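Local coordinates for protein Amuc_1100 (Akkermansia muciniphila, PDB 6KNY) that is of uncharacterised molecular function and is predicted to be anchored in the membrane by a transmembrane helix, absent from this construct, at residues A[93-107]-A[139-153]. Residues are numbered along the deposited sequence; the frame is centred on the assembly and turned at random. Where two conformers were deposited one is given.
Sequences ILITDTSSWLGFQVY and LSKFIKVYRPQLPIE
Arg147 starts with CG opposite the backbone N (chi1 174°) and bends at chi3 (77°), which lays CD over one face of the Phe104 ring and turns a face of the guanidinium to the ring's CD1/CE1 rim. Arg147 CD makes a CH-pi contact 3.6 Å from the Phe104 ring centroid, and the guanidinium and ring planes are 11° apart. Arg147 NE, at the guanidinium edge, donates to Gly103 O at 2.9 Å, arriving from above that carbonyl's plane. Arg147 NH1 and NH2 grip Glu153 end-on, NH1 to OE2 at 2.6 Å and NH2 to OE1 at 2.9 Å; Glu123 of helix 117-134 is a second salt-bridge partner of NH1. Tyr107 OH sits at the same OE1 of Glu153, modelled 2.4 Å away, too short to be taken at face value. Gly103 belongs to a type I' turn, Trp101 to Phe104, packed on Val145, near the end of strand 141-146, and on Arg147 just past it. At the other end, strand 94-95 pairs in parallel with 141-146 as an edge of the five-stranded mixed sheet: Leu94 N donates to Ser140 O, and Leu94 O accepts from Phe142 N (2.9 Å). Ile93 CG2 and Ile95 CD1 both approach Phe142 CD2, at 3.9 and 4.0 Å. Between the two ends, water 1 links Thr98 OG1 to Val145 N.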
ATOM      1  N   ILE A  93     -13.635  11.063   6.349  1.00 44.48           N
ATOM      2  CA  ILE A  93     -12.294  11.294   5.828  1.00 37.76           C
ATOM      3  C   ILE A  93     -12.423  11.701   4.372  1.00 32.50           C
ATOM      4  O   ILE A  93     -13.033  10.976   3.574  1.00 37.21           O
ATOM      5  CB  ILE A  93     -11.413  10.040   5.964  1.00 40.26           C
ATOM      6  CG1 ILE A  93     -11.331   9.600   7.422  1.00 35.99           C
ATOM      7  CG2 ILE A  93     -10.022  10.289   5.383  1.00 41.19           C
ATOM      8  CD1 ILE A  93     -11.021   8.124   7.578  1.00 38.80           C
ATOM      9  N   LEU A  94     -11.859  12.858   4.024  1.00 30.43           N
ATOM     10  CA  LEU A  94     -11.780  13.233   2.621  1.00 32.42           C
ATOM     11  C   LEU A  94     -10.742  12.369   1.922  1.00 38.65           C
ATOM     12  O   LEU A  94      -9.714  12.016   2.508  1.00 39.48           O
ATOM     13  CB  LEU A  94     -11.400  14.706   2.475  1.00 38.98           C
ATOM     14  CG  LEU A  94     -12.327  15.726   3.130  1.00 49.25           C
ATOM     15  CD1 LEU A  94     -11.622  17.083   3.266  1.00 48.99           C
ATOM     16  CD2 LEU A  94     -13.634  15.851   2.347  1.00 48.52           C
ATOM     17  N   ILE A  95     -11.010  12.041   0.660  1.00 40.53           N
ATOM     18  CA  ILE A  95     -10.083  11.247  -0.138  1.00 37.88           C
ATOM     19  C   ILE A  95     -10.170  11.728  -1.575  1.00 38.15           C
ATOM     20  O   ILE A  95     -11.266  11.835  -2.133  1.00 37.29           O
ATOM     21  CB  ILE A  95     -10.362   9.729  -0.033  1.00 39.27           C
ATOM     22  CG1 ILE A  95      -9.373   8.939  -0.892  1.00 39.31           C
ATOM     23  CG2 ILE A  95     -11.818   9.366  -0.405  1.00 39.40           C
ATOM     24  CD1 ILE A  95      -9.290   7.495  -0.477  1.00 41.72           C
ATOM     25  N   THR A  96      -9.018  12.053  -2.165  1.00 42.08           N
ATOM     26  CA  THR A  96      -9.045  12.520  -3.543  1.00 41.23           C
ATOM     27  C   THR A  96      -9.292  11.350  -4.479  1.00 41.50           C
ATOM     28  O   THR A  96      -9.023  10.183  -4.153  1.00 32.90           O
ATOM     29  CB  THR A  96      -7.737  13.210  -3.944  1.00 45.53           C
ATOM     30  OG1 THR A  96      -6.671  12.253  -4.002  1.00 43.80           O
ATOM     31  CG2 THR A  96      -7.363  14.327  -2.956  1.00 51.51           C
ATOM     32  N   ASP A  97      -9.791  11.689  -5.666  1.00 43.72           N
ATOM     33  CA  ASP A  97      -9.999  10.676  -6.685  1.00 46.75           C
ATOM     34  C   ASP A  97      -8.726   9.885  -6.914  1.00 47.89           C
ATOM     35  O   ASP A  97      -8.766   8.654  -7.026  1.00 54.73           O
ATOM     36  CB  ASP A  97     -10.468  11.314  -7.988  1.00 52.43           C
ATOM     37  CG  ASP A  97     -11.002  10.288  -8.961  1.00 48.24           C
ATOM     38  OD1 ASP A  97     -11.660   9.336  -8.499  1.00 48.37           O
ATOM     39  OD2 ASP A  97     -10.762  10.426 -10.171  1.00 54.51           O
ATOM     40  N   THR A  98      -7.576  10.569  -6.947  1.00 40.78           N
ATOM     41  CA  THR A  98      -6.325   9.878  -7.234  1.00 44.50           C
ATOM     42  C   THR A  98      -5.971   8.896  -6.121  1.00 44.99           C
ATOM     43  O   THR A  98      -5.696   7.723  -6.399  1.00 51.20           O
ATOM     44  CB  THR A  98      -5.189  10.872  -7.472  1.00 50.20           C
ATOM     45  OG1 THR A  98      -5.023  11.719  -6.322  1.00 47.95           O
ATOM     46  CG2 THR A  98      -5.464  11.702  -8.729  1.00 55.38           C
ATOM     47  N   SER A  99      -5.995   9.347  -4.849  1.00 35.33           N
ATOM     48  CA  SER A  99      -5.768   8.434  -3.721  1.00 34.44           C
ATOM     49  C   SER A  99      -6.651   7.192  -3.794  1.00 31.79           C
ATOM     50  O   SER A  99      -6.209   6.074  -3.455  1.00 28.86           O
ATOM     51  CB  SER A  99      -6.031   9.131  -2.390  1.00 35.94           C
ATOM     52  OG  SER A  99      -4.957   9.962  -2.038  1.00 43.04           O
ATOM     53  N   SER A 100      -7.915   7.370  -4.194  1.00 27.44           N
ATOM     54  CA  SER A 100      -8.861   6.265  -4.068  1.00 29.54           C
ATOM     55  C   SER A 100      -8.496   5.120  -4.991  1.00 26.76           C
ATOM     56  O   SER A 100      -8.955   4.003  -4.769  1.00 27.00           O
ATOM     57  CB  SER A 100     -10.293   6.721  -4.364  1.00 31.44           C
ATOM     58  OG  SER A 100     -10.429   7.125  -5.722  1.00 30.71           O
ATOM     59  N   TRP A 101      -7.644   5.360  -5.984  1.00 26.81           N
ATOM     60  CA  TRP A 101      -7.216   4.302  -6.883  1.00 27.82           C
ATOM     61  C   TRP A 101      -6.025   3.511  -6.356  1.00 27.88           C
ATOM     62  O   TRP A 101      -5.534   2.624  -7.062  1.00 24.75           O
ATOM     63  CB  TRP A 101      -6.880   4.881  -8.252  1.00 30.84           C
ATOM     64  CG  TRP A 101      -8.098   5.155  -9.059  1.00 37.28           C
ATOM     65  CD1 TRP A 101      -8.685   6.376  -9.283  1.00 35.78           C
ATOM     66  CD2 TRP A 101      -8.903   4.189  -9.752  1.00 34.60           C
ATOM     67  NE1 TRP A 101      -9.798   6.223 -10.074  1.00 35.68           N
ATOM     68  CE2 TRP A 101      -9.959   4.895 -10.374  1.00 35.78           C
ATOM     69  CE3 TRP A 101      -8.836   2.798  -9.899  1.00 34.46           C
ATOM     70  CZ2 TRP A 101     -10.940   4.255 -11.133  1.00 33.87           C
ATOM     71  CZ3 TRP A 101      -9.813   2.162 -10.659  1.00 39.55           C
ATOM     72  CH2 TRP A 101     -10.854   2.888 -11.260  1.00 34.38           C
ATOM     73  N   LEU A 102      -5.531   3.834  -5.157  1.00 26.92           N
ATOM     74  CA  LEU A 102      -4.546   3.023  -4.437  1.00 29.34           C
ATOM     75  C   LEU A 102      -3.214   2.895  -5.179  1.00 27.68           C
ATOM     76  O   LEU A 102      -2.487   1.914  -4.979  1.00 31.08           O
ATOM     77  CB  LEU A 102      -5.112   1.629  -4.134  1.00 32.20           C
ATOM     78  CG  LEU A 102      -6.293   1.649  -3.165  1.00 33.48           C
ATOM     79  CD1 LEU A 102      -6.995   0.289  -3.147  1.00 36.63           C
ATOM     80  CD2 LEU A 102      -5.851   2.066  -1.761  1.00 34.07           C
ATOM     81  N   GLY A 103      -2.888   3.858  -6.043  1.00 25.97           N
ATOM     82  CA  GLY A 103      -1.696   3.820  -6.869  1.00 25.80           C
ATOM     83  C   GLY A 103      -1.862   3.154  -8.218  1.00 26.15           C
ATOM     84  O   GLY A 103      -0.883   3.061  -8.979  1.00 25.05           O
ATOM     85  N   PHE A 104      -3.061   2.685  -8.555  1.00 25.87           N
ATOM     86  CA  PHE A 104      -3.250   1.893  -9.764  1.00 26.12           C
ATOM     87  C   PHE A 104      -4.229   2.549 -10.739  1.00 29.81           C
ATOM     88  O   PHE A 104      -4.912   1.850 -11.497  1.00 30.81           O
ATOM     89  CB  PHE A 104      -3.734   0.487  -9.406  1.00 26.25           C
ATOM     90  CG  PHE A 104      -2.803  -0.293  -8.493  1.00 22.69           C
ATOM     91  CD1 PHE A 104      -1.803  -1.114  -9.023  1.00 23.42           C
ATOM     92  CD2 PHE A 104      -2.957  -0.244  -7.111  1.00 23.34           C
ATOM     93  CE1 PHE A 104      -0.981  -1.869  -8.179  1.00 23.68           C
ATOM     94  CE2 PHE A 104      -2.130  -0.994  -6.263  1.00 21.15           C
ATOM     95  CZ  PHE A 104      -1.142  -1.792  -6.794  1.00 21.45           C
ATOM     96  N   GLN A 105      -4.304   3.889 -10.757  1.00 29.90           N
ATOM     97  CA  GLN A 105      -5.228   4.541 -11.682  1.00 29.95           C
ATOM     98  C   GLN A 105      -4.842   4.273 -13.128  1.00 30.36           C
ATOM     99  O   GLN A 105      -5.696   4.309 -14.020  1.00 30.13           O
ATOM    100  CB  GLN A 105      -5.298   6.055 -11.434  1.00 30.25           C
ATOM    101  CG  GLN A 105      -6.440   6.730 -12.230  1.00 33.88           C
ATOM    102  CD  GLN A 105      -6.674   8.187 -11.849  1.00 36.76           C
ATOM    103  OE1 GLN A 105      -5.755   8.882 -11.416  1.00 42.12           O
ATOM    104  NE2 GLN A 105      -7.915   8.654 -12.009  1.00 39.64           N
ATOM    105  N   VAL A 106      -3.571   3.970 -13.382  1.00 30.00           N
ATOM    106  CA  VAL A 106      -3.158   3.595 -14.731  1.00 30.81           C
ATOM    107  C   VAL A 106      -3.928   2.378 -15.256  1.00 29.47           C
ATOM    108  O   VAL A 106      -3.977   2.144 -16.469  1.00 30.35           O
ATOM    109  CB  VAL A 106      -1.634   3.345 -14.725  1.00 30.77           C
ATOM    110  CG1 VAL A 106      -1.283   2.116 -13.868  1.00 30.90           C
ATOM    111  CG2 VAL A 106      -1.091   3.219 -16.143  1.00 33.51           C
ATOM    112  N   TYR A 107      -4.530   1.587 -14.374  1.00 27.76           N
ATOM    113  CA  TYR A 107      -5.304   0.426 -14.794  1.00 29.52           C
ATOM    114  C   TYR A 107      -6.803   0.614 -14.555  1.00 32.48           C
ATOM    115  O   TYR A 107      -7.541  -0.372 -14.430  1.00 36.07           O
ATOM    116  CB  TYR A 107      -4.786  -0.822 -14.077  1.00 29.08           C
ATOM    117  CG  TYR A 107      -3.325  -1.110 -14.376  1.00 27.75           C
ATOM    118  CD1 TYR A 107      -2.891  -1.296 -15.683  1.00 27.10           C
ATOM    119  CD2 TYR A 107      -2.379  -1.164 -13.351  1.00 28.02           C
ATOM    120  CE1 TYR A 107      -1.554  -1.543 -15.969  1.00 28.45           C
ATOM    121  CE2 TYR A 107      -1.033  -1.409 -13.628  1.00 27.97           C
ATOM    122  CZ  TYR A 107      -0.628  -1.604 -14.939  1.00 27.92           C
ATOM    123  OH  TYR A 107       0.701  -1.862 -15.246  1.00 29.80           O
ATOM    124  N   LEU A 139      -7.566  10.160  10.727  1.00 34.02           N
ATOM    125  CA  LEU A 139      -7.008  11.182   9.853  1.00 33.39           C
ATOM    126  C   LEU A 139      -8.128  12.022   9.259  1.00 35.52           C
ATOM    127  O   LEU A 139      -9.293  11.630   9.258  1.00 35.28           O
ATOM    128  CB  LEU A 139      -6.210  10.540   8.721  1.00 31.80           C
ATOM    129  CG  LEU A 139      -5.005   9.700   9.140  1.00 32.76           C
ATOM    130  CD1 LEU A 139      -4.528   8.843   7.980  1.00 33.99           C
ATOM    131  CD2 LEU A 139      -3.878  10.592   9.679  1.00 33.85           C
ATOM    132  N   SER A 140      -7.768  13.170   8.693  1.00 34.93           N
ATOM    133  CA  SER A 140      -8.793  14.002   8.080  1.00 34.09           C
ATOM    134  C   SER A 140      -8.805  13.934   6.560  1.00 33.69           C
ATOM    135  O   SER A 140      -9.852  14.195   5.954  1.00 35.91           O
ATOM    136  CB  SER A 140      -8.635  15.459   8.529  1.00 35.67           C
ATOM    137  OG  SER A 140      -7.486  16.013   7.931  1.00 49.45           O
ATOM    138  N   LYS A 141      -7.671  13.634   5.924  0.51 33.97           N
ATOM    139  CA  LYS A 141      -7.622  13.546   4.470  0.51 33.60           C
ATOM    140  C   LYS A 141      -6.545  12.563   4.046  0.51 32.82           C
ATOM    141  O   LYS A 141      -5.474  12.510   4.655  0.51 33.99           O
ATOM    142  CB  LYS A 141      -7.323  14.897   3.796  0.51 37.07           C
ATOM    143  CG  LYS A 141      -7.811  16.132   4.527  0.51 39.59           C
ATOM    144  CD  LYS A 141      -7.601  17.376   3.702  0.51 39.53           C
ATOM    145  CE  LYS A 141      -8.172  18.583   4.427  0.51 41.98           C
ATOM    146  NZ  LYS A 141      -7.945  19.848   3.688  0.51 43.09           N
ATOM    147  N   PHE A 142      -6.844  11.799   2.999  1.00 32.82           N
ATOM    148  CA  PHE A 142      -5.838  11.137   2.177  1.00 30.84           C
ATOM    149  C   PHE A 142      -5.546  12.060   1.000  1.00 33.45           C
ATOM    150  O   PHE A 142      -6.465  12.451   0.270  1.00 35.02           O
ATOM    151  CB  PHE A 142      -6.320   9.776   1.669  1.00 31.14           C
ATOM    152  CG  PHE A 142      -6.405   8.714   2.729  1.00 35.70           C
ATOM    153  CD1 PHE A 142      -5.255   8.181   3.287  1.00 34.83           C
ATOM    154  CD2 PHE A 142      -7.641   8.222   3.144  1.00 35.94           C
ATOM    155  CE1 PHE A 142      -5.330   7.182   4.261  1.00 37.71           C
ATOM    156  CE2 PHE A 142      -7.724   7.229   4.111  1.00 36.57           C
ATOM    157  CZ  PHE A 142      -6.571   6.706   4.671  1.00 38.83           C
ATOM    158  N   ILE A 143      -4.285  12.433   0.828  1.00 30.15           N
ATOM    159  CA  ILE A 143      -3.906  13.404  -0.187  1.00 27.93           C
ATOM    160  C   ILE A 143      -3.407  12.715  -1.452  1.00 29.35           C
ATOM    161  O   ILE A 143      -3.721  13.140  -2.565  1.00 26.17           O
ATOM    162  CB  ILE A 143      -2.847  14.374   0.388  1.00 29.78           C
ATOM    163  CG1 ILE A 143      -3.441  15.173   1.543  1.00 30.73           C
ATOM    164  CG2 ILE A 143      -2.306  15.319  -0.719  1.00 32.65           C
ATOM    165  CD1 ILE A 143      -2.422  15.994   2.324  1.00 32.45           C
ATOM    166  N   LYS A 144      -2.639  11.638  -1.302  1.00 29.46           N
ATOM    167  CA  LYS A 144      -2.145  10.946  -2.482  1.00 31.72           C
ATOM    168  C   LYS A 144      -1.695   9.541  -2.098  1.00 28.10           C
ATOM    169  O   LYS A 144      -1.204   9.316  -0.989  1.00 24.93           O
ATOM    170  CB  LYS A 144      -1.022  11.758  -3.156  1.00 39.05           C
ATOM    171  CG  LYS A 144       0.402  11.496  -2.725  1.00 48.27           C
ATOM    172  CD  LYS A 144       1.361  12.301  -3.638  1.00 54.40           C
ATOM    173  CE  LYS A 144       2.847  12.120  -3.274  1.00 61.74           C
ATOM    174  NZ  LYS A 144       3.737  13.241  -3.758  1.00 62.41           N
ATOM    175  N   VAL A 145      -1.941   8.593  -2.999  1.00 27.90           N
ATOM    176  CA  VAL A 145      -1.295   7.286  -2.979  1.00 26.72           C
ATOM    177  C   VAL A 145      -0.643   7.154  -4.344  1.00 26.02           C
ATOM    178  O   VAL A 145      -1.334   6.981  -5.355  1.00 26.21           O
ATOM    179  CB  VAL A 145      -2.267   6.130  -2.717  1.00 25.14           C
ATOM    180  CG1 VAL A 145      -1.495   4.809  -2.672  1.00 23.98           C
ATOM    181  CG2 VAL A 145      -3.027   6.361  -1.410  1.00 26.10           C
ATOM    182  N   TYR A 146       0.678   7.244  -4.383  1.00 26.89           N
ATOM    183  CA  TYR A 146       1.417   7.279  -5.636  1.00 27.46           C
ATOM    184  C   TYR A 146       2.324   6.058  -5.701  1.00 27.31           C
ATOM    185  O   TYR A 146       3.106   5.816  -4.775  1.00 24.61           O
ATOM    186  CB  TYR A 146       2.233   8.565  -5.744  1.00 28.86           C
ATOM    187  CG  TYR A 146       3.304   8.473  -6.795  1.00 30.49           C
ATOM    188  CD1 TYR A 146       2.978   8.472  -8.150  1.00 32.03           C
ATOM    189  CD2 TYR A 146       4.639   8.374  -6.438  1.00 33.53           C
ATOM    190  CE1 TYR A 146       3.964   8.371  -9.119  1.00 35.16           C
ATOM    191  CE2 TYR A 146       5.630   8.278  -7.400  1.00 37.04           C
ATOM    192  CZ  TYR A 146       5.283   8.279  -8.735  1.00 34.63           C
ATOM    193  OH  TYR A 146       6.258   8.190  -9.684  1.00 40.66           O
ATOM    194  N   ARG A 147       2.212   5.301  -6.790  1.00 26.32           N
ATOM    195  CA  ARG A 147       2.877   4.008  -6.920  1.00 25.96           C
ATOM    196  C   ARG A 147       3.590   3.934  -8.262  1.00 26.04           C
ATOM    197  O   ARG A 147       2.937   3.748  -9.302  1.00 25.88           O
ATOM    198  CB  ARG A 147       1.863   2.877  -6.777  1.00 26.68           C
ATOM    199  CG  ARG A 147       2.406   1.467  -7.027  1.00 25.76           C
ATOM    200  CD  ARG A 147       1.278   0.540  -7.552  1.00 27.91           C
ATOM    201  NE  ARG A 147       0.994   0.803  -8.966  1.00 25.59           N
ATOM    202  CZ  ARG A 147       1.540   0.140  -9.980  1.00 23.81           C
ATOM    203  NH1 ARG A 147       2.358  -0.887  -9.750  1.00 25.97           N
ATOM    204  NH2 ARG A 147       1.247   0.485 -11.226  1.00 26.91           N
ATOM    205  N   PRO A 148       4.920   4.076  -8.287  1.00 25.39           N
ATOM    206  CA  PRO A 148       5.658   3.889  -9.546  1.00 24.68           C
ATOM    207  C   PRO A 148       5.455   2.487 -10.103  1.00 24.53           C
ATOM    208  O   PRO A 148       5.294   1.518  -9.359  1.00 24.28           O
ATOM    209  CB  PRO A 148       7.124   4.117  -9.146  1.00 26.73           C
ATOM    210  CG  PRO A 148       7.070   4.959  -7.875  1.00 27.78           C
ATOM    211  CD  PRO A 148       5.761   4.582  -7.189  1.00 26.31           C
ATOM    212  N   GLN A 149       5.460   2.381 -11.430  1.00 24.82           N
ATOM    213  CA  GLN A 149       5.306   1.069 -12.054  1.00 25.46           C
ATOM    214  C   GLN A 149       6.544   0.229 -11.816  1.00 24.96           C
ATOM    215  O   GLN A 149       7.666   0.740 -11.804  1.00 28.29           O
ATOM    216  CB  GLN A 149       5.065   1.196 -13.561  1.00 26.59           C
ATOM    217  CG  GLN A 149       3.733   1.833 -13.911  1.00 31.62           C
ATOM    218  CD  GLN A 149       3.570   2.065 -15.402  1.00 33.98           C
ATOM    219  OE1 GLN A 149       4.271   1.458 -16.218  1.00 39.90           O
ATOM    220  NE2 GLN A 149       2.666   2.971 -15.765  1.00 31.02           N
ATOM    221  N   LEU A 150       6.331  -1.070 -11.646  1.00 24.08           N
ATOM    222  CA  LEU A 150       7.405  -2.027 -11.536  1.00 24.37           C
ATOM    223  C   LEU A 150       7.955  -2.360 -12.914  1.00 26.84           C
ATOM    224  O   LEU A 150       7.249  -2.246 -13.914  1.00 25.29           O
ATOM    225  CB  LEU A 150       6.898  -3.301 -10.862  1.00 27.02           C
ATOM    226  CG  LEU A 150       6.333  -3.128  -9.455  1.00 28.13           C
ATOM    227  CD1 LEU A 150       5.714  -4.453  -8.964  1.00 32.02           C
ATOM    228  CD2 LEU A 150       7.437  -2.647  -8.515  1.00 29.23           C
ATOM    229  N   PRO A 151       9.203  -2.833 -12.985  1.00 29.04           N
ATOM    230  CA  PRO A 151       9.747  -3.262 -14.290  1.00 31.57           C
ATOM    231  C   PRO A 151       8.895  -4.311 -14.996  1.00 31.44           C
ATOM    232  O   PRO A 151       8.761  -4.244 -16.222  1.00 31.41           O
ATOM    233  CB  PRO A 151      11.136  -3.807 -13.921  1.00 29.12           C
ATOM    234  CG  PRO A 151      11.513  -3.000 -12.696  1.00 30.45           C
ATOM    235  CD  PRO A 151      10.221  -2.863 -11.919  1.00 28.40           C
ATOM    236  N   ILE A 152       8.273  -5.245 -14.268  1.00 27.13           N
ATOM    237  CA  ILE A 152       7.433  -6.249 -14.921  1.00 29.21           C
ATOM    238  C   ILE A 152       6.204  -5.641 -15.599  1.00 30.68           C
ATOM    239  O   ILE A 152       5.583  -6.297 -16.437  1.00 31.30           O
ATOM    240  CB  ILE A 152       7.001  -7.330 -13.910  1.00 31.59           C
ATOM    241  CG1 ILE A 152       6.472  -8.591 -14.622  1.00 32.37           C
ATOM    242  CG2 ILE A 152       5.959  -6.767 -12.952  1.00 33.85           C
ATOM    243  CD1 ILE A 152       6.060  -9.679 -13.661  1.00 37.67           C
ATOM    244  N   GLU A 153       5.833  -4.394 -15.290  1.00 34.26           N
ATOM    245  CA  GLU A 153       4.616  -3.856 -15.889  1.00 35.30           C
ATOM    246  C   GLU A 153       4.810  -3.380 -17.321  1.00 43.51           C
ATOM    247  O   GLU A 153       3.822  -3.257 -18.055  1.00 57.38           O
ATOM    248  CB  GLU A 153       4.071  -2.712 -15.055  1.00 30.18           C
ATOM    249  CG  GLU A 153       3.498  -3.190 -13.766  1.00 28.14           C
ATOM    250  CD  GLU A 153       3.035  -2.046 -12.912  1.00 26.01           C
ATOM    251  OE1 GLU A 153       2.114  -1.322 -13.335  1.00 25.62           O
ATOM    252  OE2 GLU A 153       3.578  -1.898 -11.809  1.00 24.38           O
TER
HETATM  253  O   HOH W   1      -3.088   9.569  -5.486  1.00 41.42           O
HETATM  254  O   HOH W   2       0.529   5.923  -8.826  1.00 27.44           O
HETATM  255  O   HOH W   3       1.072   3.448 -11.572  1.00 29.92           O
HETATM  256  O   HOH W   4       0.975  -4.091 -16.991  1.00 30.91           O